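Local coordinates for amide synthase (PDB 1L5A), which is a condensation enzyme of nonribosomal peptide synthesis that probably forms an amide bond during the making of the siderophore vibriobactin, at residues A[22-33]-A[344-355]; A[358-366]-A[376-385]. All coordinates share one frame; numbering follows the deposited sequence.

Interaction 1: residues A[22-33]-A[344-355]; sequences TVAHSLRLTGPL and FADCQTELKVLA
R28 and E350 are joined through both backbone and side chain. R28 N donates to E350 O at 2.9 Å, and E350 N returns a bond to R28 O at 3.0 Å. R28 NE also forms a salt bridge with E350 OE2 at 3.3 Å, weak as a hydrogen bond. The carboxylate meets the edge of the guanidinium, with the two planes 56° apart. A bend at chi3 (72°) turns the arginine tip aside, and its NH1 pairs with E117. Similar two-way backbone bonds link S26 with K352 and T30 with Q348. A water bridges S26 OG and E350 O. The two strands run antiparallel, and 348-355 adds an outermost strand to the five-stranded sheet. A classic beta bulge interrupts the ladder at A24, whose O accepts from L354 N (2.8 Å) and A355 N (3.3 Å). H25, L27, L29, T349, L351 and V353 share one face, where helix 131-150 packs on H25 and L351. L27 CD2 lies alongside L351 CG at 3.8 Å. L29 CD1 sits over the centre of the F344 ring, a CH-pi contact. On the other face L354 CD1 touches S26 CB at 3.9 Å, and both side chains pack on W87 of helix 82-94.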
loop_
_atom_site.group_PDB
_atom_site.type_symbol
_atom_site.label_atom_id
_atom_site.label_comp_id
_atom_site.label_asym_id
_atom_site.label_seq_id
_atom_site.Cartn_x
_atom_site.Cartn_y
_atom_site.Cartn_z
ATOM N N THR A 22 7.941 -30.458 -16.632
ATOM C CA THR A 22 9.311 -30.384 -16.150
ATOM C C THR A 22 9.981 -29.126 -16.688
ATOM O O THR A 22 9.598 -28.606 -17.732
ATOM C CB THR A 22 10.131 -31.587 -16.643
ATOM O OG1 THR A 22 9.562 -32.805 -16.143
ATOM C CG2 THR A 22 11.564 -31.474 -16.183
ATOM N N VAL A 23 10.978 -28.635 -15.967
ATOM C CA VAL A 23 11.728 -27.464 -16.405
ATOM C C VAL A 23 13.207 -27.836 -16.304
ATOM O O VAL A 23 13.729 -28.108 -15.215
ATOM C CB VAL A 23 11.473 -26.233 -15.504
ATOM C CG1 VAL A 23 11.999 -24.980 -16.186
ATOM C CG2 VAL A 23 10.006 -26.092 -15.209
ATOM N N ALA A 24 13.882 -27.873 -17.438
ATOM C CA ALA A 24 15.296 -28.208 -17.428
ATOM C C ALA A 24 16.100 -27.282 -18.325
ATOM O O ALA A 24 15.697 -26.970 -19.455
ATOM C CB ALA A 24 15.509 -29.681 -17.852
ATOM N N HIS A 25 17.227 -26.818 -17.798
ATOM C CA HIS A 25 18.127 -25.952 -18.545
ATOM C C HIS A 25 19.533 -26.540 -18.501
ATOM O O HIS A 25 19.894 -27.257 -17.576
ATOM C CB HIS A 25 18.177 -24.547 -17.947
ATOM C CG HIS A 25 16.961 -23.715 -18.209
ATOM N ND1 HIS A 25 17.018 -22.344 -18.337
ATOM C CD2 HIS A 25 15.655 -24.052 -18.341
ATOM C CE1 HIS A 25 15.802 -21.870 -18.537
ATOM N NE2 HIS A 25 14.955 -22.885 -18.543
ATOM N N SER A 26 20.325 -26.254 -19.516
ATOM C CA SER A 26 21.693 -26.712 -19.511
ATOM C C SER A 26 22.509 -25.469 -19.769
ATOM O O SER A 26 22.137 -24.616 -20.587
ATOM C CB SER A 26 21.949 -27.760 -20.594
ATOM O OG SER A 26 21.916 -27.189 -21.878
ATOM N N LEU A 27 23.604 -25.347 -19.032
ATOM C CA LEU A 27 24.495 -24.213 -19.186
ATOM C C LEU A 27 25.819 -24.770 -19.672
ATOM O O LEU A 27 26.344 -25.747 -19.120
ATOM C CB LEU A 27 24.670 -23.493 -17.847
ATOM C CG LEU A 27 23.413 -22.842 -17.253
ATOM C CD1 LEU A 27 23.771 -22.132 -15.953
ATOM C CD2 LEU A 27 22.813 -21.857 -18.256
ATOM N N ARG A 28 26.346 -24.190 -20.735
ATOM C CA ARG A 28 27.615 -24.663 -21.246
ATOM C C ARG A 28 28.558 -23.497 -21.127
ATOM O O ARG A 28 28.350 -22.431 -21.725
ATOM C CB ARG A 28 27.512 -25.125 -22.702
ATOM C CG ARG A 28 28.646 -26.081 -23.103
ATOM C CD ARG A 28 28.455 -26.650 -24.506
ATOM N NE ARG A 28 28.686 -25.656 -25.551
ATOM C CZ ARG A 28 29.878 -25.388 -26.068
ATOM N NH1 ARG A 28 30.949 -26.051 -25.639
ATOM N NH2 ARG A 28 30.001 -24.453 -27.004
ATOM N N LEU A 29 29.583 -23.700 -20.313
ATOM C CA LEU A 29 30.558 -22.667 -20.086
ATOM C C LEU A 29 31.848 -23.033 -20.787
ATOM O O LEU A 29 32.425 -24.100 -20.573
ATOM C CB LEU A 29 30.788 -22.497 -18.583
ATOM C CG LEU A 29 29.513 -22.382 -17.744
ATOM C CD1 LEU A 29 29.883 -21.842 -16.354
ATOM C CD2 LEU A 29 28.497 -21.452 -18.449
ATOM N N THR A 30 32.284 -22.131 -21.645
ATOM C CA THR A 30 33.502 -22.311 -22.397
ATOM C C THR A 30 34.461 -21.246 -21.885
ATOM O O THR A 30 34.192 -20.047 -22.016
ATOM C CB THR A 30 33.196 -22.146 -23.903
ATOM O OG1 THR A 30 32.319 -23.206 -24.304
ATOM C CG2 THR A 30 34.469 -22.194 -24.747
ATOM N N GLY A 31 35.558 -21.689 -21.270
ATOM C CA GLY A 31 36.526 -20.747 -20.719
ATOM C C GLY A 31 37.299 -21.258 -19.508
ATOM O O GLY A 31 36.976 -22.307 -18.956
ATOM N N PRO A 32 38.327 -20.523 -19.059
ATOM C CA PRO A 32 39.168 -20.891 -17.911
ATOM C C PRO A 32 38.450 -20.730 -16.562
ATOM O O PRO A 32 38.917 -20.019 -15.673
ATOM C CB PRO A 32 40.336 -19.934 -18.044
ATOM C CG PRO A 32 39.616 -18.664 -18.443
ATOM C CD PRO A 32 38.648 -19.156 -19.515
ATOM N N LEU A 33 37.320 -21.403 -16.421
ATOM C CA LEU A 33 36.521 -21.347 -15.213
ATOM C C LEU A 33 37.163 -22.163 -14.090
ATOM O O LEU A 33 37.904 -23.107 -14.351
ATOM C CB LEU A 33 35.126 -21.853 -15.572
ATOM C CG LEU A 33 34.124 -22.459 -14.604
ATOM C CD1 LEU A 33 32.810 -22.579 -15.320
ATOM C CD2 LEU A 33 34.583 -23.830 -14.136
ATOM N N PHE A 344 29.896 -15.572 -16.392
ATOM C CA PHE A 344 31.012 -16.064 -15.585
ATOM C C PHE A 344 32.322 -15.523 -16.171
ATOM O O PHE A 344 32.625 -15.744 -17.353
ATOM C CB PHE A 344 31.064 -17.587 -15.574
ATOM C CG PHE A 344 29.820 -18.232 -15.056
ATOM C CD1 PHE A 344 28.704 -18.381 -15.877
ATOM C CD2 PHE A 344 29.749 -18.663 -13.723
ATOM C CE1 PHE A 344 27.527 -18.946 -15.384
ATOM C CE2 PHE A 344 28.577 -19.232 -13.210
ATOM C CZ PHE A 344 27.461 -19.374 -14.042
ATOM N N ALA A 345 33.085 -14.811 -15.343
ATOM C CA ALA A 345 34.359 -14.222 -15.753
ATOM C C ALA A 345 35.131 -15.029 -16.788
ATOM O O ALA A 345 35.351 -16.230 -16.627
ATOM C CB ALA A 345 35.242 -13.994 -14.539
ATOM N N ASP A 346 35.537 -14.348 -17.851
ATOM C CA ASP A 346 36.308 -14.960 -18.921
ATOM C C ASP A 346 35.658 -16.179 -19.570
ATOM O O ASP A 346 36.357 -17.097 -19.994
ATOM C CB ASP A 346 37.709 -15.326 -18.401
ATOM C CG ASP A 346 38.387 -14.162 -17.688
ATOM O OD1 ASP A 346 38.395 -13.042 -18.241
ATOM O OD2 ASP A 346 38.911 -14.363 -16.571
ATOM N N CYS A 347 34.328 -16.198 -19.655
ATOM C CA CYS A 347 33.644 -17.329 -20.295
ATOM C C CYS A 347 32.456 -16.932 -21.155
ATOM O O CYS A 347 31.885 -15.848 -21.014
ATOM C CB CYS A 347 33.152 -18.342 -19.259
ATOM S SG CYS A 347 34.406 -19.064 -18.185
ATOM N N GLN A 348 32.097 -17.826 -22.063
ATOM C CA GLN A 348 30.923 -17.621 -22.900
ATOM C C GLN A 348 29.918 -18.605 -22.329
ATOM O O GLN A 348 30.279 -19.708 -21.939
ATOM C CB GLN A 348 31.187 -17.977 -24.362
ATOM C CG GLN A 348 32.291 -17.171 -25.011
ATOM C CD GLN A 348 32.239 -15.709 -24.627
ATOM O OE1 GLN A 348 31.204 -15.053 -24.778
ATOM N NE2 GLN A 348 33.362 -15.183 -24.127
ATOM N N THR A 349 28.660 -18.201 -22.273
ATOM C CA THR A 349 27.615 -19.061 -21.752
ATOM C C THR A 349 26.595 -19.388 -22.840
ATOM O O THR A 349 26.020 -18.506 -23.476
ATOM C CB THR A 349 26.908 -18.376 -20.560
ATOM O OG1 THR A 349 27.837 -18.259 -19.475
ATOM C CG2 THR A 349 25.680 -19.169 -20.104
ATOM N N GLU A 350 26.388 -20.670 -23.068
ATOM C CA GLU A 350 25.412 -21.106 -24.049
ATOM C C GLU A 350 24.317 -21.779 -23.214
ATOM O O GLU A 350 24.538 -22.814 -22.573
ATOM C CB GLU A 350 26.063 -22.086 -25.039
ATOM C CG GLU A 350 25.096 -22.828 -25.967
ATOM C CD GLU A 350 25.805 -23.880 -26.830
ATOM O OE1 GLU A 350 26.566 -23.483 -27.744
ATOM O OE2 GLU A 350 25.609 -25.097 -26.585
ATOM N N LEU A 351 23.144 -21.163 -23.189
ATOM C CA LEU A 351 22.028 -21.699 -22.421
ATOM C C LEU A 351 21.123 -22.512 -23.329
ATOM O O LEU A 351 20.880 -22.133 -24.475
ATOM C CB LEU A 351 21.248 -20.543 -21.799
ATOM C CG LEU A 351 20.188 -20.829 -20.736
ATOM C CD1 LEU A 351 19.890 -19.528 -19.971
ATOM C CD2 LEU A 351 18.943 -21.414 -21.378
ATOM N N LYS A 352 20.629 -23.640 -22.844
ATOM C CA LYS A 352 19.744 -24.437 -23.681
ATOM C C LYS A 352 18.555 -24.957 -22.875
ATOM O O LYS A 352 18.722 -25.630 -21.846
ATOM C CB LYS A 352 20.517 -25.594 -24.328
ATOM C CG LYS A 352 19.820 -26.211 -25.560
ATOM C CD LYS A 352 20.530 -27.509 -26.061
ATOM C CE LYS A 352 19.769 -28.219 -27.201
ATOM N NZ LYS A 352 20.050 -29.683 -27.197
ATOM N N VAL A 353 17.354 -24.605 -23.331
ATOM C CA VAL A 353 16.111 -25.035 -22.696
ATOM C C VAL A 353 15.865 -26.477 -23.141
ATOM O O VAL A 353 15.619 -26.721 -24.313
ATOM C CB VAL A 353 14.926 -24.139 -23.143
ATOM C CG1 VAL A 353 13.637 -24.646 -22.542
ATOM C CG2 VAL A 353 15.173 -22.686 -22.726
ATOM N N LEU A 354 15.952 -27.425 -22.209
ATOM C CA LEU A 354 15.784 -28.842 -22.516
ATOM C C LEU A 354 14.381 -29.334 -22.272
ATOM O O LEU A 354 13.981 -30.375 -22.810
ATOM C CB LEU A 354 16.738 -29.686 -21.675
ATOM C CG LEU A 354 18.218 -29.428 -21.902
ATOM C CD1 LEU A 354 19.033 -30.286 -20.941
ATOM C CD2 LEU A 354 18.561 -29.745 -23.344
ATOM N N ALA A 355 13.651 -28.599 -21.438
ATOM C CA ALA A 355 12.268 -28.921 -21.109
ATOM C C ALA A 355 11.604 -27.669 -20.548
ATOM O O ALA A 355 12.254 -26.872 -19.849
ATOM C CB ALA A 355 12.222 -30.047 -20.085
HETATM O O HOH W 1 23.904 -25.737 -22.686
#

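Interaction 2: residues A[358-366]-A[376-385]; sequences SAEGINFTF and LDITADLASY
I362 lies across the ring of Y385. Its CB sits over the middle of one face, 3.5 Å from the ring centroid and 10° off the normal, a CH-pi contact. CG2 of I362 touches Y385 CE1, and CD1 touches CE2. Y385 CG is anti to the backbone N (chi1 -170°), which lays the ring against I362. H393 of helix 387-409 packs on both side chains. Next to them, G361 is held by two bonds: G361 N donates to S384 OG at 3.0 Å, nearly straight at 174°, and D381 N donates to G361 O at 3.1 Å. Strands 362-368 and 374-381 form an antiparallel beta hairpin, the two middle strands of a four-stranded sheet. N363 pairs with T379, and T365 with D377, by backbone bonds in both directions. At the hairpin's other end L376 CD1 rests over one face of F366, off-centre toward the rim and 4.0 Å from the ring centroid. Between these apolar pairs, I378 CD1 meets the edge of the F364 ring, which also packs edge-to-face with F397. On the opposite face, D377 OD1 accepts from S212 and forms a salt bridge with R367.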
loop_
_atom_site.group_PDB
_atom_site.type_symbol
_atom_site.label_atom_id
_atom_site.label_comp_id
_atom_site.label_asym_id
_atom_site.label_seq_id
_atom_site.Cartn_x
_atom_site.Cartn_y
_atom_site.Cartn_z
ATOM N N SER A 358 4.330 -28.107 -21.464
ATOM C CA SER A 358 3.669 -28.644 -22.637
ATOM C C SER A 358 3.000 -27.546 -23.455
ATOM O O SER A 358 2.374 -26.629 -22.911
ATOM C CB SER A 358 2.647 -29.697 -22.202
ATOM O OG SER A 358 1.961 -29.264 -21.039
ATOM N N ALA A 359 3.148 -27.652 -24.771
ATOM C CA ALA A 359 2.582 -26.676 -25.690
ATOM C C ALA A 359 1.090 -26.917 -25.880
ATOM O O ALA A 359 0.669 -28.042 -26.137
ATOM C CB ALA A 359 3.308 -26.758 -27.040
ATOM N N GLU A 360 0.288 -25.868 -25.743
ATOM C CA GLU A 360 -1.146 -26.003 -25.928
ATOM C C GLU A 360 -1.601 -24.804 -26.760
ATOM O O GLU A 360 -1.237 -23.673 -26.466
ATOM C CB GLU A 360 -1.839 -26.035 -24.569
ATOM C CG GLU A 360 -3.127 -26.839 -24.539
ATOM C CD GLU A 360 -3.633 -27.090 -23.115
ATOM O OE1 GLU A 360 -2.851 -27.625 -22.291
ATOM O OE2 GLU A 360 -4.811 -26.755 -22.825
ATOM N N GLY A 361 -2.375 -25.053 -27.811
ATOM C CA GLY A 361 -2.825 -23.965 -28.660
ATOM C C GLY A 361 -1.667 -23.394 -29.459
ATOM O O GLY A 361 -0.753 -24.117 -29.838
ATOM N N ILE A 362 -1.709 -22.104 -29.760
ATOM C CA ILE A 362 -0.616 -21.490 -30.482
ATOM C C ILE A 362 0.060 -20.505 -29.521
ATOM O O ILE A 362 -0.593 -19.873 -28.689
ATOM C CB ILE A 362 -1.102 -20.763 -31.735
ATOM C CG1 ILE A 362 0.112 -20.316 -32.564
ATOM C CG2 ILE A 362 -1.971 -19.584 -31.344
ATOM C CD1 ILE A 362 -0.221 -19.642 -33.855
ATOM N N ASN A 363 1.375 -20.392 -29.635
ATOM C CA ASN A 363 2.171 -19.547 -28.751
ATOM C C ASN A 363 3.131 -18.630 -29.535
ATOM O O ASN A 363 3.828 -19.075 -30.457
ATOM C CB ASN A 363 2.964 -20.474 -27.831
ATOM C CG ASN A 363 3.638 -19.751 -26.686
ATOM O OD1 ASN A 363 3.165 -19.800 -25.544
ATOM N ND2 ASN A 363 4.758 -19.085 -26.975
ATOM N N PHE A 364 3.145 -17.346 -29.190
ATOM C CA PHE A 364 4.051 -16.406 -29.832
ATOM C C PHE A 364 5.077 -16.068 -28.771
ATOM O O PHE A 364 4.726 -15.622 -27.680
ATOM C CB PHE A 364 3.312 -15.142 -30.291
ATOM C CG PHE A 364 2.238 -15.420 -31.291
ATOM C CD1 PHE A 364 0.897 -15.367 -30.925
ATOM C CD2 PHE A 364 2.568 -15.836 -32.575
ATOM C CE1 PHE A 364 -0.107 -15.736 -31.821
ATOM C CE2 PHE A 364 1.573 -16.206 -33.478
ATOM C CZ PHE A 364 0.233 -16.160 -33.101
ATOM N N THR A 365 6.342 -16.305 -29.074
ATOM C CA THR A 365 7.385 -16.027 -28.111
ATOM C C THR A 365 8.468 -15.109 -28.645
ATOM O O THR A 365 8.915 -15.224 -29.782
ATOM C CB THR A 365 8.009 -17.319 -27.609
ATOM O OG1 THR A 365 7.168 -17.876 -26.593
ATOM C CG2 THR A 365 9.394 -17.062 -27.043
ATOM N N PHE A 366 8.871 -14.167 -27.812
ATOM C CA PHE A 366 9.913 -13.247 -28.207
ATOM C C PHE A 366 11.078 -13.433 -27.252
ATOM O O PHE A 366 10.957 -13.162 -26.055
ATOM C CB PHE A 366 9.399 -11.816 -28.150
ATOM C CG PHE A 366 8.463 -11.462 -29.266
ATOM C CD1 PHE A 366 7.087 -11.487 -29.076
ATOM C CD2 PHE A 366 8.962 -11.055 -30.510
ATOM C CE1 PHE A 366 6.205 -11.099 -30.115
ATOM C CE2 PHE A 366 8.101 -10.668 -31.545
ATOM C CZ PHE A 366 6.718 -10.689 -31.346
ATOM N N LEU A 376 11.498 -14.198 -32.852
ATOM C CA LEU A 376 10.103 -14.538 -32.639
ATOM C C LEU A 376 9.946 -16.014 -32.931
ATOM O O LEU A 376 10.359 -16.482 -33.985
ATOM C CB LEU A 376 9.195 -13.752 -33.585
ATOM C CG LEU A 376 7.778 -14.336 -33.749
ATOM C CD1 LEU A 376 7.075 -14.378 -32.410
ATOM C CD2 LEU A 376 6.973 -13.507 -34.725
ATOM N N ASP A 377 9.366 -16.749 -31.993
ATOM C CA ASP A 377 9.150 -18.171 -32.180
ATOM C C ASP A 377 7.657 -18.420 -32.216
ATOM O O ASP A 377 6.953 -18.071 -31.265
ATOM C CB ASP A 377 9.743 -18.976 -31.031
ATOM C CG ASP A 377 11.217 -18.726 -30.840
ATOM O OD1 ASP A 377 11.933 -18.558 -31.851
ATOM O OD2 ASP A 377 11.660 -18.717 -29.669
ATOM N N ILE A 378 7.176 -19.015 -33.307
ATOM C CA ILE A 378 5.758 -19.332 -33.437
ATOM C C ILE A 378 5.623 -20.838 -33.239
ATOM O O ILE A 378 5.966 -21.614 -34.116
ATOM C CB ILE A 378 5.219 -18.948 -34.826
ATOM C CG1 ILE A 378 5.682 -17.537 -35.198
ATOM C CG2 ILE A 378 3.706 -19.004 -34.829
ATOM C CD1 ILE A 378 5.252 -16.481 -34.231
ATOM N N THR A 379 5.125 -21.245 -32.080
ATOM C CA THR A 379 4.962 -22.656 -31.753
ATOM C C THR A 379 3.501 -23.066 -31.560
ATOM O O THR A 379 2.732 -22.377 -30.888
ATOM C CB THR A 379 5.712 -22.978 -30.469
ATOM O OG1 THR A 379 7.110 -22.776 -30.692
ATOM C CG2 THR A 379 5.448 -24.405 -30.026
ATOM N N ALA A 380 3.127 -24.199 -32.146
ATOM C CA ALA A 380 1.767 -24.696 -32.029
ATOM C C ALA A 380 1.769 -26.169 -31.690
ATOM O O ALA A 380 2.683 -26.896 -32.062
ATOM C CB ALA A 380 1.011 -24.477 -33.326
ATOM N N ASP A 381 0.749 -26.593 -30.958
ATOM C CA ASP A 381 0.579 -27.989 -30.607
ATOM C C ASP A 381 -0.499 -28.479 -31.573
ATOM O O ASP A 381 -1.680 -28.170 -31.411
ATOM C CB ASP A 381 0.096 -28.126 -29.166
ATOM C CG ASP A 381 -0.630 -29.436 -28.922
ATOM O OD1 ASP A 381 -0.317 -30.428 -29.620
ATOM O OD2 ASP A 381 -1.509 -29.472 -28.028
ATOM N N LEU A 382 -0.093 -29.231 -32.585
ATOM C CA LEU A 382 -1.050 -29.707 -33.580
ATOM C C LEU A 382 -2.213 -30.532 -33.032
ATOM O O LEU A 382 -3.230 -30.687 -33.701
ATOM C CB LEU A 382 -0.312 -30.462 -34.694
ATOM C CG LEU A 382 0.656 -29.523 -35.434
ATOM C CD1 LEU A 382 1.168 -30.160 -36.713
ATOM C CD2 LEU A 382 -0.076 -28.224 -35.771
ATOM N N ALA A 383 -2.077 -31.024 -31.805
ATOM C CA ALA A 383 -3.129 -31.816 -31.178
ATOM C C ALA A 383 -4.204 -30.925 -30.541
ATOM O O ALA A 383 -5.229 -31.414 -30.075
ATOM C CB ALA A 383 -2.526 -32.725 -30.121
ATOM N N SER A 384 -3.965 -29.622 -30.508
ATOM C CA SER A 384 -4.939 -28.707 -29.918
ATOM C C SER A 384 -4.967 -27.372 -30.656
ATOM O O SER A 384 -5.454 -26.372 -30.126
ATOM C CB SER A 384 -4.613 -28.456 -28.441
ATOM O OG SER A 384 -3.350 -27.810 -28.303
ATOM N N TYR A 385 -4.426 -27.348 -31.872
ATOM C CA TYR A 385 -4.410 -26.122 -32.656
ATOM C C TYR A 385 -4.201 -26.514 -34.110
ATOM O O TYR A 385 -3.279 -27.239 -34.434
ATOM C CB TYR A 385 -3.291 -25.198 -32.187
ATOM C CG TYR A 385 -3.386 -23.832 -32.805
ATOM C CD1 TYR A 385 -4.309 -22.893 -32.331
ATOM C CD2 TYR A 385 -2.619 -23.498 -33.918
ATOM C CE1 TYR A 385 -4.469 -21.650 -32.957
ATOM C CE2 TYR A 385 -2.778 -22.257 -34.554
ATOM C CZ TYR A 385 -3.707 -21.344 -34.061
ATOM O OH TYR A 385 -3.865 -20.123 -34.674
#

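How the interactions relate
From the N terminus, segment 22-33 comes first, and 310 residues separate it from its partner 344-355. Interaction 1 therefore closes a very long loop containing most of the fold's helices. Interaction 2 begins a few residues later and closes a short one, a hairpin with nine residues between its segments. The contacts are in series and neither nest nor cross. The centres of interaction 1 and interaction 2 are about 25 Å apart. Strand 333-337 lies in the four-stranded sheet, the chain then leaves to add strand 348-356 to the five-stranded sheet, and it returns for 362-368. This crossover ties the two halves of the condensation-domain fold together.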